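Local atomic coordinates of putative uncharacterized protein Smu.1393c (Streptococcus mutans, PDB entry 4L9A), a protein that probably hydrolyses carboxylic ester bonds, as a carboxylesterase of the alpha/beta hydrolase fold. Residues Leu114-Ile119 against Leu136-Leu141; Thr144-Tyr149 against Glu249-Asn254. One frame throughout, in Å; residues are numbered along the deposited sequence.

Contact 1 of 2, residues Leu114-Ile119 against Leu136-Leu141; sequences LCVHSI and LGFIGL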
loop_
_atom_site.group_PDB
_atom_site.type_symbol
_atom_site.label_atom_id
_atom_site.label_comp_id
_atom_site.label_asym_id
_atom_site.label_seq_id
_atom_site.Cartn_x
_atom_site.Cartn_y
_atom_site.Cartn_z
ATOM N N LEU A 114 8.703 -4.270 2.918
ATOM C CA LEU A 114 7.637 -3.499 2.301
ATOM C C LEU A 114 6.298 -4.027 2.789
ATOM O O LEU A 114 6.075 -5.239 2.801
ATOM C CB LEU A 114 7.706 -3.638 0.784
ATOM C CG LEU A 114 8.494 -2.551 0.060
ATOM C CD1 LEU A 114 8.833 -2.970 -1.369
ATOM C CD2 LEU A 114 7.705 -1.249 0.096
ATOM N N CYS A 115 5.411 -3.119 3.186
ATOM C CA CYS A 115 4.056 -3.482 3.582
ATOM C C CYS A 115 3.118 -2.632 2.748
ATOM O O CYS A 115 3.149 -1.406 2.826
ATOM C CB CYS A 115 3.831 -3.222 5.080
ATOM S SG CYS A 115 2.139 -3.618 5.685
ATOM N N VAL A 116 2.302 -3.270 1.920
ATOM C CA VAL A 116 1.468 -2.505 1.000
ATOM C C VAL A 116 0.039 -3.000 0.999
ATOM O O VAL A 116 -0.244 -4.166 1.344
ATOM C CB VAL A 116 2.025 -2.561 -0.447
ATOM C CG1 VAL A 116 3.522 -2.326 -0.448
ATOM C CG2 VAL A 116 1.703 -3.932 -1.101
ATOM N N HIS A 117 -0.858 -2.105 0.602
ATOM C CA HIS A 117 -2.242 -2.463 0.340
ATOM C C HIS A 117 -2.524 -2.280 -1.142
ATOM O O HIS A 117 -2.073 -1.309 -1.747
ATOM C CB HIS A 117 -3.186 -1.576 1.163
ATOM C CG HIS A 117 -4.634 -1.874 0.947
ATOM N ND1 HIS A 117 -5.538 -0.924 0.518
ATOM C CD2 HIS A 117 -5.338 -3.022 1.093
ATOM C CE1 HIS A 117 -6.736 -1.471 0.420
ATOM N NE2 HIS A 117 -6.641 -2.748 0.760
ATOM N N SER A 118 -3.223 -3.242 -1.741
ATOM C CA SER A 118 -3.821 -3.026 -3.045
ATOM C C SER A 118 -2.800 -2.570 -4.105
ATOM O O SER A 118 -1.795 -3.241 -4.341
ATOM C CB SER A 118 -4.951 -1.992 -2.891
ATOM O OG SER A 118 -5.831 -2.003 -3.991
ATOM N N ILE A 119 -3.055 -1.425 -4.735
ATOM C CA ILE A 119 -2.271 -1.006 -5.896
ATOM C C ILE A 119 -0.791 -0.764 -5.567
ATOM O O ILE A 119 0.069 -0.786 -6.463
ATOM C CB ILE A 119 -2.890 0.240 -6.592
ATOM C CG1 ILE A 119 -2.546 0.268 -8.076
ATOM C CG2 ILE A 119 -2.500 1.539 -5.897
ATOM C CD1 ILE A 119 -3.340 -0.736 -8.883
ATOM N N LEU A 136 14.010 -7.572 3.247
ATOM C CA LEU A 136 13.896 -8.763 4.094
ATOM C C LEU A 136 12.537 -9.468 3.998
ATOM O O LEU A 136 12.375 -10.578 4.509
ATOM C CB LEU A 136 14.158 -8.406 5.554
ATOM C CG LEU A 136 15.526 -7.785 5.824
ATOM C CD1 LEU A 136 15.621 -7.329 7.265
ATOM C CD2 LEU A 136 16.624 -8.773 5.494
ATOM N N GLY A 137 11.561 -8.831 3.371
ATOM C CA GLY A 137 10.229 -9.400 3.347
ATOM C C GLY A 137 9.206 -8.512 2.682
ATOM O O GLY A 137 9.343 -7.283 2.639
ATOM N N PHE A 138 8.166 -9.148 2.158
ATOM C CA PHE A 138 7.025 -8.439 1.599
ATOM C C PHE A 138 5.784 -8.805 2.398
ATOM O O PHE A 138 5.544 -9.978 2.661
ATOM C CB PHE A 138 6.831 -8.813 0.129
ATOM C CG PHE A 138 5.592 -8.217 -0.489
ATOM C CD1 PHE A 138 5.554 -6.875 -0.845
ATOM C CD2 PHE A 138 4.469 -9.007 -0.722
ATOM C CE1 PHE A 138 4.416 -6.316 -1.414
ATOM C CE2 PHE A 138 3.334 -8.464 -1.281
ATOM C CZ PHE A 138 3.299 -7.111 -1.630
ATOM N N ILE A 139 5.014 -7.798 2.797
ATOM C CA ILE A 139 3.764 -8.015 3.514
ATOM C C ILE A 139 2.650 -7.394 2.684
ATOM O O ILE A 139 2.576 -6.176 2.533
ATOM C CB ILE A 139 3.780 -7.364 4.914
ATOM C CG1 ILE A 139 5.065 -7.724 5.678
ATOM C CG2 ILE A 139 2.540 -7.752 5.694
ATOM C CD1 ILE A 139 5.246 -9.210 5.924
ATOM N N GLY A 140 1.796 -8.218 2.098
ATOM C CA GLY A 140 0.800 -7.659 1.205
ATOM C C GLY A 140 -0.611 -7.852 1.715
ATOM O O GLY A 140 -1.022 -8.966 2.025
ATOM N N LEU A 141 -1.346 -6.756 1.810
ATOM C CA LEU A 141 -2.756 -6.814 2.136
ATOM C C LEU A 141 -3.542 -6.670 0.837
ATOM O O LEU A 141 -3.638 -5.577 0.285
ATOM C CB LEU A 141 -3.130 -5.708 3.131
ATOM C CG LEU A 141 -2.408 -5.712 4.487
ATOM C CD1 LEU A 141 -2.198 -7.121 5.045
ATOM C CD2 LEU A 141 -1.070 -4.968 4.398
#

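Contact 2 of 2, residues Thr144-Tyr149 against Glu249-Asn254; sequences TTVMIY and ESEYLN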
loop_
_atom_site.group_PDB
_atom_site.type_symbol
_atom_site.label_atom_id
_atom_site.label_comp_id
_atom_site.label_asym_id
_atom_site.label_seq_id
_atom_site.Cartn_x
_atom_site.Cartn_y
_atom_site.Cartn_z
ATOM N N THR A 144 -2.696 -5.745 -5.488
ATOM C CA THR A 144 -3.364 -5.862 -6.773
ATOM C C THR A 144 -2.580 -6.783 -7.711
ATOM O O THR A 144 -1.406 -6.526 -7.987
ATOM C CB THR A 144 -3.559 -4.467 -7.416
ATOM O OG1 THR A 144 -4.131 -3.576 -6.446
ATOM C CG2 THR A 144 -4.493 -4.564 -8.620
ATOM N N THR A 145 -3.218 -7.860 -8.181
ATOM C CA THR A 145 -2.578 -8.773 -9.132
ATOM C C THR A 145 -2.784 -8.331 -10.576
ATOM O O THR A 145 -3.756 -7.636 -10.903
ATOM C CB THR A 145 -3.118 -10.210 -9.034
ATOM O OG1 THR A 145 -4.537 -10.206 -9.268
ATOM C CG2 THR A 145 -2.806 -10.828 -7.672
ATOM N N VAL A 146 -1.873 -8.757 -11.445
ATOM C CA VAL A 146 -2.012 -8.492 -12.864
ATOM C C VAL A 146 -3.341 -9.083 -13.336
ATOM O O VAL A 146 -4.048 -8.479 -14.143
ATOM C CB VAL A 146 -0.856 -9.101 -13.666
ATOM C CG1 VAL A 146 -1.153 -9.029 -15.147
ATOM C CG2 VAL A 146 0.453 -8.385 -13.333
HETATM N N MSE A 147 -3.698 -10.245 -12.797
HETATM C CA MSE A 147 -4.974 -10.857 -13.144
HETATM C C MSE A 147 -6.162 -9.947 -12.832
HETATM O O MSE A 147 -6.960 -9.643 -13.719
HETATM C CB MSE A 147 -5.156 -12.192 -12.431
HETATM C CG MSE A 147 -6.378 -12.965 -12.911
HETATM SE SE MSE A 147 -7.035 -14.186 -11.538
HETATM C CE MSE A 147 -8.102 -12.910 -10.510
ATOM N N ILE A 148 -6.287 -9.523 -11.579
ATOM C CA ILE A 148 -7.426 -8.694 -11.197
ATOM C C ILE A 148 -7.359 -7.350 -11.930
ATOM O O ILE A 148 -8.381 -6.792 -12.316
ATOM C CB ILE A 148 -7.531 -8.500 -9.657
ATOM C CG1 ILE A 148 -8.976 -8.213 -9.232
ATOM C CG2 ILE A 148 -6.588 -7.403 -9.169
ATOM C CD1 ILE A 148 -9.905 -9.371 -9.420
ATOM N N TYR A 149 -6.148 -6.848 -12.146
ATOM C CA TYR A 149 -5.981 -5.572 -12.824
ATOM C C TYR A 149 -6.456 -5.638 -14.270
ATOM O O TYR A 149 -7.161 -4.739 -14.730
ATOM C CB TYR A 149 -4.525 -5.092 -12.777
ATOM C CG TYR A 149 -4.346 -3.771 -13.480
ATOM C CD1 TYR A 149 -4.590 -2.576 -12.818
ATOM C CD2 TYR A 149 -3.972 -3.719 -14.816
ATOM C CE1 TYR A 149 -4.442 -1.366 -13.458
ATOM C CE2 TYR A 149 -3.827 -2.516 -15.466
ATOM C CZ TYR A 149 -4.061 -1.345 -14.784
ATOM O OH TYR A 149 -3.911 -0.143 -15.429
ATOM N N GLU A 249 -1.517 -18.424 -7.471
ATOM C CA GLU A 249 -0.929 -18.400 -8.811
ATOM C C GLU A 249 -0.253 -17.070 -9.135
ATOM O O GLU A 249 0.181 -16.853 -10.271
ATOM C CB GLU A 249 -2.010 -18.611 -9.866
ATOM C CG GLU A 249 -2.661 -19.972 -9.865
ATOM C CD GLU A 249 -3.811 -20.025 -10.851
ATOM O OE1 GLU A 249 -4.241 -18.938 -11.313
ATOM O OE2 GLU A 249 -4.281 -21.143 -11.161
ATOM N N SER A 250 -0.169 -16.179 -8.157
ATOM C CA SER A 250 0.206 -14.799 -8.453
ATOM C C SER A 250 1.697 -14.526 -8.354
ATOM O O SER A 250 2.478 -15.344 -7.852
ATOM C CB SER A 250 -0.508 -13.827 -7.511
ATOM O OG SER A 250 0.142 -13.804 -6.251
ATOM N N GLU A 251 2.060 -13.333 -8.809
ATOM C CA GLU A 251 3.421 -12.834 -8.757
ATOM C C GLU A 251 3.868 -12.483 -7.332
ATOM O O GLU A 251 5.038 -12.140 -7.118
ATOM C CB GLU A 251 3.524 -11.580 -9.634
ATOM C CG GLU A 251 2.518 -10.478 -9.259
ATOM C CD GLU A 251 1.152 -10.658 -9.942
ATOM O OE1 GLU A 251 0.754 -11.807 -10.223
ATOM O OE2 GLU A 251 0.490 -9.642 -10.222
ATOM N N TYR A 252 2.949 -12.526 -6.368
ATOM C CA TYR A 252 3.293 -12.136 -4.989
ATOM C C TYR A 252 3.756 -13.322 -4.139
ATOM O O TYR A 252 4.287 -13.146 -3.040
ATOM C CB TYR A 252 2.133 -11.410 -4.304
ATOM C CG TYR A 252 1.790 -10.083 -4.943
ATOM C CD1 TYR A 252 2.677 -9.005 -4.874
ATOM C CD2 TYR A 252 0.602 -9.912 -5.642
ATOM C CE1 TYR A 252 2.377 -7.789 -5.470
ATOM C CE2 TYR A 252 0.291 -8.699 -6.246
ATOM C CZ TYR A 252 1.187 -7.636 -6.152
ATOM O OH TYR A 252 0.907 -6.424 -6.743
ATOM N N LEU A 253 3.556 -14.526 -4.655
ATOM C CA LEU A 253 3.963 -15.729 -3.934
ATOM C C LEU A 253 5.168 -16.399 -4.581
ATOM O O LEU A 253 5.404 -16.267 -5.777
ATOM C CB LEU A 253 2.794 -16.714 -3.788
ATOM C CG LEU A 253 1.736 -16.304 -2.756
ATOM C CD1 LEU A 253 0.597 -17.321 -2.672
ATOM C CD2 LEU A 253 2.371 -16.113 -1.391
ATOM N N ASN A 254 5.938 -17.103 -3.762
ATOM C CA ASN A 254 7.099 -17.834 -4.220
ATOM C C ASN A 254 7.249 -19.044 -3.322
ATOM O O ASN A 254 6.349 -19.338 -2.530
ATOM C CB ASN A 254 8.363 -16.956 -4.181
ATOM C CG ASN A 254 8.665 -16.419 -2.789
ATOM O OD1 ASN A 254 8.296 -17.021 -1.777
ATOM N ND2 ASN A 254 9.349 -15.278 -2.732
HETATM O O HOH W 1 -1.796 -12.192 -11.321
#

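Contact 1 of 2, residues Leu114-Ile119 against Leu136-Leu141
Leu141 packs against the end of strand 111-117 and touches three of its residues in turn. Its CB lies 4.0 Å from CD2 of His117. CG passes near the carbonyl oxygen of Val116. CD2 comes within 3.3 Å of that Val116 O, and the same methyl rests 3.7 Å from SG of Cys115. The sulfur is placed there because SG stands anti to the backbone N (chi1 179°).

The backbones of 114-117 and 136-141 pair as parallel strands. Val116 is held through both its N and its O: the N donates to Ile139 O, and the O accepts from Leu141 N at 2.9 Å. Leu114 does the same with Gly137 O and Ile139 N. Side chains alternate between the two faces of the sheet. Cys115, His117, Ile139 and Leu141 share one face. On the other, CG2 of Val116 sits 3.6 Å from CZ of Phe138, the two side chains crossing at about a right angle. CE2 of Phe138 reaches over Gly140, whose lack of a CB lets the ring come in there.

Leu141 O closes the pairing. It accepts from Ser118 N at 3.1 Å, and CD2 of the His117 ring lies 3.2 Å away. NE2 of His117 is hydrogen-bonded to His268 O. Ser118 itself has a positive phi (55°) with psi -124°, and its OG makes a weak hydrogen bond to His268 NE2. A serine in this strained turn between strand 111-117 and helix 120-130 is consistent with the nucleophile elbow of an alpha/beta hydrolase, built on the beta-alpha-beta unit that these strands form.

Contact 2 of 2, residues Thr144-Tyr149 against Glu249-Asn254
Glu251 reaches Val146 through a folded side chain: CG lies between the backbone N and the carbonyl carbon (chi1 56°), and the chain bends again at chi2 (-86°). In neighbouring Tyr252, CG is anti to the carbonyl carbon (chi1 -65°), on the side from which the ring runs to Thr144. In both residues CB points toward 144-149.

OE2 of Glu251 accepts from Val146 N at 2.8 Å, using its syn lone pair. Val146 CG2 packs against the same oxygen at 3.4 Å. The other oxygen, OE1, takes a hydrogen from a water at 2.8 Å, and this water accepts from N of selenomethionine Met147 at 3.1 Å. The carboxylate thus serves two successive amides, one directly and one through water.

Tyr252 OH donates to Thr144 O at 2.6 Å, from above the carbonyl plane. That oxygen lies at the edge of the ring. Thr145 CG2 also meets the ring edge, 4.0 Å from CE2 of Tyr252, and touches CB of Ser250. CG of Glu251 lies over one face of the ring, offset toward the rim.

Thr145 is the N-cap of helix 146-151: its OG1 accepts from Ile148 N at 3.0 Å and also hydrogen-bonds with Glu246 OE2. Ser250 OG accepts from Tyr252 N, an ST turn, and hydrogen-bonds with Tyr247 O as well. The first turn of the helix therefore has its amides met by Thr145, Glu251 and a water. This helix start probably favours the ionised form of Glu251, though nearby Glu246 may offset part of the effect.

How the contacts relate
Contact 1 lies in the core, its centre about 6 Å from the centre of the chain. Contact 2 is partly buried, its centre about 15 Å from that of the chain. The first joins neighbouring strands by regular backbone bonds and apolar side chains. The second joins a helix start to a loop distant in sequence by side-chain bonds and a water. Strand 134-141 of contact 1 is followed in the chain by helix 146-151 of contact 2. The contacts also meet directly: Ser118 O is 2.9 Å from Thr144 N, a probable hydrogen bond. The Phe138 and Tyr252 rings lie nearly parallel, with Phe138 CE2 3.7 Å from Tyr252 CD1. Contact 2 thus reaches the probable elbow through Thr144, and the strand through Tyr252.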